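Local coordinates for protein translation elongation factor 1A (Methanosarcina mazei, PDB 3WND), which binds cysteinyl-tRNA(Cys) in its GTP-bound form and probably acts as an elongation factor of the SelB/EF-Tu type in translation, at residues G33-A38 and F64-S69; A25-E30 and A87-P92; I116-R121 and I152-N157. All coordinates share one frame; numbering follows the deposited sequence. Where two conformers were deposited one is given.

All three contacts involve the mixed sheet of the nucleotide-binding domain and reach the loops that follow the C-terminal ends of its strands. Contact 2 is central and wholly buried: two adjacent parallel strands joined by straight backbone bonds, with apolar side chains on both faces. Contact 1 sets the short helix 34-39 over strand 61-66, which borders strand 21-28 of contact 2; its chemistry is mainly polar, led by a hydroxyl-carboxylate bond, with Thr35 exposed. Contact 3 lies on the other flank, where strand 115-119, bonded to strand 86-91 of contact 2, pairs with the outermost strand 150-153. There apolar packing gives way to polar loops, and Thr156 touches Ser36 and Leu37 of contact 1.

Contact 1: residues G33-A38 and F64-S69; sequences GRTSLA and FVDAHS
A short hydrogen bond ties helix to strand here: Thr35 OG1 donates to Asp66 OD2 across 2.6 Å. It meets the carboxylate oxygen on the syn side, 16° out of the carboxylate plane. Asp66 reaches the helix because its CG stands anti to the backbone N (chi1 174°), turning the carboxylate toward Thr35. Further along the helix, the CB atoms of Ala38 and Asp66 meet at 3.8 Å, a small apolar step beside the polar pair. If an alanine stood at Asp66, the Thr35 hydroxyl would probably lose its acceptor on this strand and be left to turn. Arg34, in the conformer given, runs out over the end of the strand. Its NH1 comes edge-on to within 2.9 Å of Ala67 O, but at too poor an angle for a bond; NH1 is bonded instead to Tyr70 O. A water links Arg34 NH2 (3.2 Å) to His68 O (2.7 Å). Tyr53 of the adjacent strand 51-55 packs beside Thr35, Ala38 and Asp66. Gly33 sits at the N-cap position of the helix, and residues 33 to 36 bind GDP, which is absent from this model. This is the P-loop of a GTPase, with arginine at the usual lysine position and Thr35 bonded to the aspartate that ends strand 61-66.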
ATOM      1  N   GLY A  33       8.797  14.918  -8.310  1.00 16.15           N
ATOM      2  CA  GLY A  33       9.746  13.973  -8.921  1.00 17.44           C
ATOM      3  C   GLY A  33       9.462  12.508  -8.692  1.00 15.33           C
ATOM      4  O   GLY A  33      10.308  11.677  -8.954  1.00 15.70           O
ATOM      5  N   ARG A  34       8.251  12.183  -8.242  0.56 14.42           N
ATOM      6  CA  ARG A  34       7.851  10.765  -7.924  0.56 13.50           C
ATOM      7  C   ARG A  34       7.973   9.873  -9.152  0.56 14.51           C
ATOM      8  O   ARG A  34       8.619   8.845  -9.091  0.56 14.86           O
ATOM      9  CB  ARG A  34       6.385  10.734  -7.578  0.56 16.92           C
ATOM     10  CG  ARG A  34       5.992  11.321  -6.264  0.56 19.09           C
ATOM     11  CD  ARG A  34       4.517  10.974  -6.098  0.56 24.61           C
ATOM     12  NE  ARG A  34       3.783  12.048  -6.689  0.56 25.87           N
ATOM     13  CZ  ARG A  34       2.504  12.069  -7.032  0.56 22.38           C
ATOM     14  NH1 ARG A  34       1.680  11.005  -6.915  0.56 19.94           N
ATOM     15  NH2 ARG A  34       2.018  13.193  -7.517  0.56 30.67           N
ATOM     16  N   THR A  35       7.294  10.227 -10.246  1.00 16.21           N
ATOM     17  CA  THR A  35       7.348   9.357 -11.425  1.00 13.66           C
ATOM     18  C   THR A  35       8.733   9.263 -12.010  1.00 16.06           C
ATOM     19  O   THR A  35       9.168   8.150 -12.322  1.00 15.61           O
ATOM     20  CB  THR A  35       6.341   9.860 -12.497  1.00 16.90           C
ATOM     21  OG1 THR A  35       5.020   9.759 -11.945  1.00 20.34           O
ATOM     22  CG2 THR A  35       6.482   9.020 -13.770  1.00 16.45           C
ATOM     23  N   SER A  36       9.529  10.371 -11.996  1.00 13.97           N
ATOM     24  CA  SER A  36      10.854  10.243 -12.537  1.00 16.73           C
ATOM     25  C   SER A  36      11.704   9.367 -11.685  1.00 16.26           C
ATOM     26  O   SER A  36      12.551   8.653 -12.188  1.00 17.96           O
ATOM     27  CB  SER A  36      11.473  11.654 -12.589  1.00 19.12           C
ATOM     28  OG  SER A  36      10.769  12.382 -13.574  1.00 28.34           O
ATOM     29  N   LEU A  37      11.444   9.385 -10.372  1.00 14.24           N
ATOM     30  CA  LEU A  37      12.294   8.522  -9.495  1.00 13.40           C
ATOM     31  C   LEU A  37      11.924   7.022  -9.775  1.00 13.73           C
ATOM     32  O   LEU A  37      12.839   6.174  -9.932  1.00 13.49           O
ATOM     33  CB  LEU A  37      12.054   8.901  -8.021  1.00 13.05           C
ATOM     34  CG  LEU A  37      12.800   8.007  -6.969  1.00 13.34           C
ATOM     35  CD1 LEU A  37      14.265   8.002  -7.219  1.00 16.55           C
ATOM     36  CD2 LEU A  37      12.387   8.401  -5.530  1.00 13.91           C
ATOM     37  N   ALA A  38      10.611   6.738  -9.687  1.00 14.89           N
ATOM     38  CA  ALA A  38      10.104   5.362  -9.887  1.00 13.05           C
ATOM     39  C   ALA A  38      10.684   4.866 -11.268  1.00 15.03           C
ATOM     40  O   ALA A  38      11.216   3.749 -11.386  1.00 15.91           O
ATOM     41  CB  ALA A  38       8.549   5.325  -9.904  1.00 14.46           C
ATOM     42  N   PHE A  64       8.589  -1.264  -7.698  1.00 16.00           N
ATOM     43  CA  PHE A  64       8.297   0.132  -7.240  1.00 16.55           C
ATOM     44  C   PHE A  64       6.973   0.548  -7.783  1.00 19.07           C
ATOM     45  O   PHE A  64       6.740   0.527  -8.966  1.00 23.73           O
ATOM     46  CB  PHE A  64       9.400   1.105  -7.718  1.00 16.21           C
ATOM     47  CG  PHE A  64      10.743   0.701  -7.296  1.00 16.62           C
ATOM     48  CD1 PHE A  64      11.533  -0.097  -8.116  1.00 18.64           C
ATOM     49  CD2 PHE A  64      11.224   1.125  -6.089  1.00 16.80           C
ATOM     50  CE1 PHE A  64      12.778  -0.503  -7.667  1.00 18.42           C
ATOM     51  CE2 PHE A  64      12.513   0.775  -5.678  1.00 20.70           C
ATOM     52  CZ  PHE A  64      13.291  -0.053  -6.490  1.00 21.66           C
ATOM     53  N   VAL A  65       6.080   0.968  -6.909  1.00 13.49           N
ATOM     54  CA  VAL A  65       4.748   1.282  -7.361  1.00 14.94           C
ATOM     55  C   VAL A  65       4.604   2.782  -7.253  1.00 18.84           C
ATOM     56  O   VAL A  65       4.699   3.392  -6.149  1.00 19.55           O
ATOM     57  CB  VAL A  65       3.741   0.587  -6.436  1.00 18.74           C
ATOM     58  CG1 VAL A  65       2.353   0.934  -6.915  1.00 22.97           C
ATOM     59  CG2 VAL A  65       4.059  -0.891  -6.414  1.00 22.34           C
ATOM     60  N   ASP A  66       4.418   3.390  -8.420  1.00 19.06           N
ATOM     61  CA  ASP A  66       4.179   4.826  -8.490  1.00 18.18           C
ATOM     62  C   ASP A  66       2.701   5.084  -8.372  1.00 17.19           C
ATOM     63  O   ASP A  66       1.892   4.603  -9.243  1.00 18.17           O
ATOM     64  CB  ASP A  66       4.720   5.344  -9.834  1.00 17.18           C
ATOM     65  CG  ASP A  66       4.391   6.874 -10.112  1.00 20.95           C
ATOM     66  OD1 ASP A  66       3.958   7.634  -9.228  1.00 20.51           O
ATOM     67  OD2 ASP A  66       4.641   7.285 -11.276  1.00 19.68           O
ATOM     68  N   ALA A  67       2.309   5.759  -7.262  1.00 16.80           N
ATOM     69  CA  ALA A  67       0.858   6.110  -7.120  1.00 15.97           C
ATOM     70  C   ALA A  67       0.504   7.359  -7.954  1.00 18.41           C
ATOM     71  O   ALA A  67       0.236   8.485  -7.420  1.00 21.12           O
ATOM     72  CB  ALA A  67       0.561   6.377  -5.607  1.00 19.71           C
ATOM     73  N   HIS A  68       0.574   7.209  -9.274  1.00 19.95           N
ATOM     74  CA  HIS A  68       0.535   8.401 -10.135  1.00 21.23           C
ATOM     75  C   HIS A  68      -0.762   9.112 -10.211  1.00 21.49           C
ATOM     76  O   HIS A  68      -0.778  10.238 -10.715  1.00 24.03           O
ATOM     77  CB  HIS A  68       1.095   8.083 -11.553  1.00 22.45           C
ATOM     78  CG  HIS A  68       0.195   7.158 -12.346  1.00 22.20           C
ATOM     79  ND1 HIS A  68       0.431   5.788 -12.493  1.00 30.92           N
ATOM     80  CD2 HIS A  68      -1.049   7.383 -12.855  1.00 22.37           C
ATOM     81  CE1 HIS A  68      -0.558   5.244 -13.172  1.00 23.87           C
ATOM     82  NE2 HIS A  68      -1.467   6.199 -13.434  1.00 31.04           N
ATOM     83  N   SER A  69      -1.856   8.472  -9.742  1.00 19.13           N
ATOM     84  CA  SER A  69      -3.178   9.081  -9.724  1.00 18.84           C
ATOM     85  C   SER A  69      -3.519   9.763  -8.412  1.00 17.89           C
ATOM     86  O   SER A  69      -4.576  10.255  -8.259  1.00 22.72           O
ATOM     87  CB  SER A  69      -4.346   8.133 -10.195  1.00 20.45           C
ATOM     88  OG  SER A  69      -3.981   7.535 -11.386  1.00 26.76           O
TER
HETATM   89  O   HOH W   1      -0.402  12.727  -9.613  1.00 37.89           O

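Contact 2: residues A25-E30 and A87-P92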
ATOM      1  N   ALA A  25       6.488   1.500  -2.368  1.00 12.69           N
ATOM      2  CA  ALA A  25       5.582   2.544  -2.858  1.00 11.77           C
ATOM      3  C   ALA A  25       6.285   3.849  -2.966  1.00 14.89           C
ATOM      4  O   ALA A  25       6.949   4.289  -2.039  1.00 14.12           O
ATOM      5  CB  ALA A  25       4.456   2.714  -1.863  1.00 16.36           C
ATOM      6  N   ILE A  26       6.205   4.456  -4.136  0.62 14.09           N
ATOM      7  CA  ILE A  26       6.817   5.821  -4.317  0.62 13.87           C
ATOM      8  C   ILE A  26       5.636   6.776  -4.383  0.62 15.76           C
ATOM      9  O   ILE A  26       4.754   6.673  -5.279  0.62 17.59           O
ATOM     10  CB  ILE A  26       7.699   5.970  -5.622  0.62 14.37           C
ATOM     11  CG1 ILE A  26       8.751   4.837  -5.793  0.62 16.23           C
ATOM     12  CG2 ILE A  26       8.289   7.388  -5.672  0.62 17.65           C
ATOM     13  CD1 ILE A  26       9.766   4.656  -4.702  0.62 17.68           C
ATOM     14  N   ILE A  27       5.593   7.681  -3.396  1.00 12.77           N
ATOM     15  CA  ILE A  27       4.449   8.524  -3.222  1.00 11.89           C
ATOM     16  C   ILE A  27       4.863   9.973  -2.982  1.00 13.57           C
ATOM     17  O   ILE A  27       6.046  10.296  -2.635  1.00 14.32           O
ATOM     18  CB  ILE A  27       3.556   8.024  -2.028  1.00 15.12           C
ATOM     19  CG1 ILE A  27       4.298   8.181  -0.683  1.00 16.06           C
ATOM     20  CG2 ILE A  27       3.048   6.547  -2.269  1.00 14.61           C
ATOM     21  CD1 ILE A  27       3.343   8.051   0.540  1.00 14.59           C
ATOM     22  N   GLY A  28       3.894  10.838  -3.060  1.00 16.49           N
ATOM     23  CA  GLY A  28       4.017  12.216  -2.615  1.00 18.37           C
ATOM     24  C   GLY A  28       3.248  13.196  -3.444  1.00 22.39           C
ATOM     25  O   GLY A  28       2.442  12.794  -4.332  1.00 22.87           O
ATOM     26  N   THR A  29       3.420  14.466  -3.115  1.00 18.53           N
ATOM     27  CA  THR A  29       2.665  15.591  -3.711  1.00 18.66           C
ATOM     28  C   THR A  29       2.926  15.838  -5.176  1.00 19.93           C
ATOM     29  O   THR A  29       3.760  15.144  -5.831  1.00 23.03           O
ATOM     30  CB  THR A  29       2.913  16.893  -2.844  1.00 15.59           C
ATOM     31  OG1 THR A  29       1.908  17.879  -3.177  1.00 21.60           O
ATOM     32  CG2 THR A  29       4.328  17.447  -2.996  1.00 15.21           C
ATOM     33  N   GLU A  30       2.121  16.750  -5.754  1.00 21.54           N
ATOM     34  CA  GLU A  30       2.391  17.163  -7.160  1.00 19.93           C
ATOM     35  C   GLU A  30       3.783  17.701  -7.363  1.00 19.90           C
ATOM     36  O   GLU A  30       4.323  18.379  -6.478  1.00 22.48           O
ATOM     37  CB  GLU A  30       1.418  18.269  -7.596  1.00 28.93           C
ATOM     38  CG  GLU A  30       0.003  17.759  -7.676  1.00 38.14           C
ATOM     39  CD  GLU A  30      -0.906  18.204  -6.501  1.00 58.63           C
ATOM     40  OE1 GLU A  30      -0.485  18.218  -5.266  1.00 35.95           O
ATOM     41  OE2 GLU A  30      -2.099  18.515  -6.832  1.00 55.02           O
ATOM     42  N   ALA A  87       7.791   2.598   2.141  1.00 11.19           N
ATOM     43  CA  ALA A  87       7.235   3.816   1.491  1.00 12.34           C
ATOM     44  C   ALA A  87       8.355   4.770   1.270  1.00 12.36           C
ATOM     45  O   ALA A  87       9.129   5.003   2.187  1.00 13.59           O
ATOM     46  CB  ALA A  87       6.125   4.497   2.342  1.00 14.57           C
ATOM     47  N   VAL A  88       8.449   5.304   0.059  1.00 11.28           N
ATOM     48  CA  VAL A  88       9.396   6.418  -0.184  1.00 11.08           C
ATOM     49  C   VAL A  88       8.540   7.654  -0.464  1.00 12.23           C
ATOM     50  O   VAL A  88       7.777   7.684  -1.455  1.00 12.24           O
ATOM     51  CB  VAL A  88      10.247   6.144  -1.426  1.00 10.17           C
ATOM     52  CG1 VAL A  88      11.097   7.416  -1.756  1.00 13.44           C
ATOM     53  CG2 VAL A  88      11.140   4.922  -1.123  1.00 14.30           C
ATOM     54  N   LEU A  89       8.572   8.607   0.486  1.00 12.08           N
ATOM     55  CA  LEU A  89       7.753   9.844   0.406  1.00  9.88           C
ATOM     56  C   LEU A  89       8.611  10.906  -0.231  1.00 12.14           C
ATOM     57  O   LEU A  89       9.682  11.243   0.333  1.00 12.29           O
ATOM     58  CB  LEU A  89       7.231  10.239   1.784  1.00 11.15           C
ATOM     59  CG  LEU A  89       6.620  11.614   1.868  1.00  9.60           C
ATOM     60  CD1 LEU A  89       5.354  11.692   0.922  1.00 11.51           C
ATOM     61  CD2 LEU A  89       6.270  11.903   3.339  1.00 12.40           C
ATOM     62  N   CYS A  90       8.199  11.351  -1.388  1.00 10.78           N
ATOM     63  CA  CYS A  90       9.028  12.335  -2.157  1.00 11.76           C
ATOM     64  C   CYS A  90       8.563  13.745  -1.779  1.00 11.04           C
ATOM     65  O   CYS A  90       7.425  14.068  -1.893  1.00 13.44           O
ATOM     66  CB  CYS A  90       8.773  12.105  -3.653  1.00 11.67           C
ATOM     67  SG  CYS A  90       9.410  10.548  -4.216  1.00 14.04           S
ATOM     68  N   ILE A  91       9.506  14.534  -1.259  1.00 11.21           N
ATOM     69  CA  ILE A  91       9.198  15.925  -0.921  1.00 13.12           C
ATOM     70  C   ILE A  91      10.204  16.794  -1.702  1.00 12.73           C
ATOM     71  O   ILE A  91      11.411  16.757  -1.384  1.00 12.65           O
ATOM     72  CB  ILE A  91       9.316  16.154   0.604  1.00 12.89           C
ATOM     73  CG1 ILE A  91       8.416  15.121   1.360  1.00 14.40           C
ATOM     74  CG2 ILE A  91       8.963  17.593   0.919  1.00 13.10           C
ATOM     75  CD1 ILE A  91       8.470  15.159   2.841  1.00 15.57           C
ATOM     76  N   PRO A  92       9.701  17.687  -2.557  1.00 12.31           N
ATOM     77  CA  PRO A  92      10.591  18.586  -3.310  1.00 14.06           C
ATOM     78  C   PRO A  92      10.960  19.851  -2.465  1.00 13.41           C
ATOM     79  O   PRO A  92      10.407  20.045  -1.387  1.00 12.59           O
ATOM     80  CB  PRO A  92       9.713  18.965  -4.502  1.00 13.56           C
ATOM     81  CG  PRO A  92       8.288  19.064  -3.879  1.00 15.49           C
ATOM     82  CD  PRO A  92       8.255  17.850  -2.953  1.00 12.94           C
TER
HETATM   83  O   HOH W   2       4.982  14.838  -0.780  1.00 17.50           O
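Two torsions bring Ile27 and Leu89 together: Ile27 holds CG1 between its backbone N and carbonyl carbon (chi1 67°), while Leu89 swings CG anti to its N (chi1 169°). The two side chains then pass at a slant, Ile27 CG1 lying 4.0 Å from Leu89 CD1. The same CD1 reaches on to Gly28 CA at 3.8 Å. Leu77 of helix 74-83 and Cys103 of helix 98-109 cover this face. On the other face, under helix 34-39, Ile26 and Val88 lie side by side; in the conformer given, Ile26 CD1 is 3.6 Å from Val88 CB, and its CG2 touches Cys90 SG. The backbones are parallel neighbours in the centre of the P-loop GTPase sheet, with strand 21-28 running straight into the phosphate-binding loop. Three bonds, all nearly linear, join them: Val88 N to Ala25 O at 2.8 Å, Ile27 N to Val88 O at 2.9 Å and Cys90 N to Ile27 O at 2.7 Å. Past the last of these the strands part. Gly28 is the first glycine of the P-loop, and a CB there would clash with Cys90 O as well as with the preceding carbonyl. Beyond it a water replaces the direct bond, accepting from Thr29 N and donating to Cys90 O. Thr29 sends its hydroxyl to Asp97 and lays its methyl CG2 3.9 Å from CD of Pro92, the two side chains crossing at about a right angle.

Contact 3: residues I116-R121 and I152-N157; sequences IIALTR and ISLNTN
Ile116 opens the contact with its branch methyl, CG2 resting 3.8 Å from the tip atom CD1 of Ile152. Ile117 contributes backbone: its O accepts from Ile152 N at 2.9 Å, almost head-on. The CB of Ala118 lies 3.9 Å from Leu154 CD2. Leu119 then holds the parallel strands with both its backbone atoms. Its N gives to Ile152 O at 2.8 Å, the donor standing 40° above the carbonyl plane, and its O accepts two hydrogen bonds, one from Leu154 N (3.0 Å) and one from a water that also meets Ser153 OG. At Thr120, chi1 48° sets OG1 between the backbone N and the carbonyl carbon and leaves CG2 anti to that carbon, alongside Leu154 CD1 at 4.1 Å; the hydroxyl is bonded to Ser32 O of the P-loop. Arg121 N comes close to Leu154 O, but the angle is too poor for a bond. Across from it, Asn155 OD1 accepts from Asn157 N in an Asx turn around the GDP-binding Thr156, while its ND2 holds Asn162 O and Ser122 OG. The pair closes a beta-alpha-beta unit: helix 127-140 makes the crossover from one strand to the other and covers Leu119 and Ser153, helix 167-187 packs on Ile116 and Leu154 on the other face, and strand 86-91 flanks strand 115-119.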
ATOM      1  N   ILE A 116      11.288   5.920   3.930  1.00 11.80           N
ATOM      2  CA  ILE A 116      12.399   6.819   3.638  1.00 12.37           C
ATOM      3  C   ILE A 116      11.748   8.078   3.048  1.00 11.93           C
ATOM      4  O   ILE A 116      10.743   7.996   2.352  1.00 12.70           O
ATOM      5  CB  ILE A 116      13.349   6.245   2.555  1.00 13.30           C
ATOM      6  CG1 ILE A 116      13.758   4.850   2.966  1.00 17.11           C
ATOM      7  CG2 ILE A 116      14.585   7.186   2.363  1.00 19.64           C
ATOM      8  CD1 ILE A 116      14.464   4.053   1.808  1.00 18.06           C
ATOM      9  N   ILE A 117      12.294   9.245   3.446  1.00 12.59           N
ATOM     10  CA  ILE A 117      11.945  10.500   2.809  1.00 12.51           C
ATOM     11  C   ILE A 117      12.916  10.812   1.721  1.00 12.32           C
ATOM     12  O   ILE A 117      14.134  10.968   2.062  1.00 12.92           O
ATOM     13  CB  ILE A 117      11.769  11.651   3.838  1.00 12.80           C
ATOM     14  CG1 ILE A 117      10.573  11.284   4.773  1.00 17.08           C
ATOM     15  CG2 ILE A 117      11.473  12.973   3.138  1.00 15.49           C
ATOM     16  CD1 ILE A 117      10.305  12.255   5.917  1.00 18.42           C
ATOM     17  N   ALA A 118      12.476  10.956   0.474  1.00 11.76           N
ATOM     18  CA  ALA A 118      13.375  11.379  -0.596  1.00 11.54           C
ATOM     19  C   ALA A 118      13.184  12.868  -0.813  1.00 12.52           C
ATOM     20  O   ALA A 118      12.072  13.295  -1.170  1.00 10.12           O
ATOM     21  CB  ALA A 118      13.046  10.614  -1.862  1.00 13.97           C
ATOM     22  N   LEU A 119      14.227  13.647  -0.562  1.00 12.04           N
ATOM     23  CA  LEU A 119      14.189  15.064  -0.759  1.00 12.85           C
ATOM     24  C   LEU A 119      14.667  15.302  -2.208  1.00 12.10           C
ATOM     25  O   LEU A 119      15.822  15.382  -2.495  1.00 12.61           O
ATOM     26  CB  LEU A 119      15.080  15.817   0.250  1.00 11.10           C
ATOM     27  CG  LEU A 119      14.599  15.749   1.700  1.00 14.21           C
ATOM     28  CD1 LEU A 119      15.543  16.583   2.639  1.00 17.80           C
ATOM     29  CD2 LEU A 119      13.117  16.112   1.820  1.00 15.58           C
ATOM     30  N   THR A 120      13.685  15.274  -3.110  1.00 12.17           N
ATOM     31  CA  THR A 120      13.986  15.169  -4.536  1.00 12.58           C
ATOM     32  C   THR A 120      14.461  16.531  -5.102  1.00 12.33           C
ATOM     33  O   THR A 120      14.416  17.600  -4.449  1.00 11.93           O
ATOM     34  CB  THR A 120      12.696  14.751  -5.294  1.00 14.43           C
ATOM     35  OG1 THR A 120      11.640  15.589  -4.856  1.00 14.48           O
ATOM     36  CG2 THR A 120      12.316  13.292  -4.911  1.00 12.76           C
ATOM     37  N   ARG A 121      14.843  16.512  -6.390  1.00 12.17           N
ATOM     38  CA  ARG A 121      15.169  17.764  -7.107  1.00 13.88           C
ATOM     39  C   ARG A 121      16.315  18.459  -6.438  1.00 13.53           C
ATOM     40  O   ARG A 121      16.346  19.702  -6.427  1.00 13.86           O
ATOM     41  CB  ARG A 121      13.921  18.666  -7.372  1.00 16.59           C
ATOM     42  CG  ARG A 121      12.833  17.892  -8.096  1.00 20.36           C
ATOM     43  CD  ARG A 121      11.554  18.632  -8.169  1.00 28.77           C
ATOM     44  NE  ARG A 121      11.617  19.749  -9.074  1.00 36.20           N
ATOM     45  CZ  ARG A 121      10.681  20.717  -9.102  1.00 50.13           C
ATOM     46  NH1 ARG A 121       9.611  20.741  -8.222  1.00 38.62           N
ATOM     47  NH2 ARG A 121      10.830  21.699  -9.993  1.00 52.42           N
ATOM     48  N   ILE A 152      16.892  11.570   2.497  1.00 14.38           N
ATOM     49  CA  ILE A 152      17.995  11.468   1.550  1.00 14.00           C
ATOM     50  C   ILE A 152      17.785  12.479   0.454  1.00 11.97           C
ATOM     51  O   ILE A 152      16.773  12.405  -0.283  1.00 13.07           O
ATOM     52  CB  ILE A 152      18.029  10.015   0.930  1.00 14.47           C
ATOM     53  CG1 ILE A 152      18.343   9.033   2.129  1.00 18.32           C
ATOM     54  CG2 ILE A 152      19.208   9.937  -0.096  1.00 16.01           C
ATOM     55  CD1 ILE A 152      18.275   7.605   1.735  1.00 20.88           C
ATOM     56  N   SER A 153      18.725  13.402   0.292  1.00 14.07           N
ATOM     57  CA  SER A 153      18.599  14.405  -0.782  1.00 13.26           C
ATOM     58  C   SER A 153      19.097  13.764  -2.110  1.00 14.22           C
ATOM     59  O   SER A 153      20.204  13.164  -2.132  1.00 16.05           O
ATOM     60  CB  SER A 153      19.572  15.536  -0.419  1.00 14.47           C
ATOM     61  OG  SER A 153      19.569  16.498  -1.455  1.00 15.06           O
ATOM     62  N   LEU A 154      18.345  13.925  -3.178  1.00 12.26           N
ATOM     63  CA  LEU A 154      18.718  13.249  -4.453  1.00 11.83           C
ATOM     64  C   LEU A 154      18.127  13.967  -5.648  1.00 10.96           C
ATOM     65  O   LEU A 154      17.256  14.820  -5.500  1.00 13.62           O
ATOM     66  CB  LEU A 154      18.210  11.759  -4.418  1.00 16.14           C
ATOM     67  CG  LEU A 154      16.672  11.513  -4.325  1.00 14.82           C
ATOM     68  CD1 LEU A 154      16.005  11.628  -5.676  1.00 17.41           C
ATOM     69  CD2 LEU A 154      16.430  10.081  -3.746  1.00 16.41           C
ATOM     70  N   ASN A 155      18.598  13.617  -6.862  1.00 12.79           N
ATOM     71  CA  ASN A 155      17.880  14.038  -8.049  1.00 17.31           C
ATOM     72  C   ASN A 155      18.057  12.873  -9.068  1.00 14.25           C
ATOM     73  O   ASN A 155      18.863  11.969  -8.841  1.00 13.88           O
ATOM     74  CB  ASN A 155      18.493  15.390  -8.637  1.00 16.12           C
ATOM     75  CG  ASN A 155      19.946  15.221  -9.118  1.00 14.67           C
ATOM     76  OD1 ASN A 155      20.192  14.521 -10.140  1.00 15.62           O
ATOM     77  ND2 ASN A 155      20.931  15.851  -8.420  1.00 15.11           N
ATOM     78  N   THR A 156      17.260  12.936 -10.085  1.00 14.64           N
ATOM     79  CA  THR A 156      17.306  11.993 -11.186  1.00 13.36           C
ATOM     80  C   THR A 156      17.552  12.791 -12.490  1.00 16.77           C
ATOM     81  O   THR A 156      16.933  12.503 -13.561  1.00 17.47           O
ATOM     82  CB  THR A 156      16.070  11.104 -11.271  1.00 15.93           C
ATOM     83  OG1 THR A 156      14.942  11.967 -11.333  1.00 16.69           O
ATOM     84  CG2 THR A 156      16.023  10.137 -10.052  1.00 15.80           C
ATOM     85  N   ASN A 157      18.465  13.770 -12.412  1.00 16.47           N
ATOM     86  CA  ASN A 157      18.819  14.625 -13.562  1.00 16.81           C
ATOM     87  C   ASN A 157      20.206  14.395 -14.048  1.00 17.18           C
ATOM     88  O   ASN A 157      21.145  14.777 -13.399  1.00 19.31           O
ATOM     89  CB  ASN A 157      18.619  16.055 -13.125  1.00 17.06           C
ATOM     90  CG  ASN A 157      18.905  17.048 -14.238  1.00 23.01           C
ATOM     91  OD1 ASN A 157      19.254  16.673 -15.367  1.00 21.72           O
ATOM     92  ND2 ASN A 157      18.837  18.307 -13.902  1.00 23.48           N
TER
HETATM   93  O   HOH W   3      17.346  17.858  -2.045  1.00 14.41           O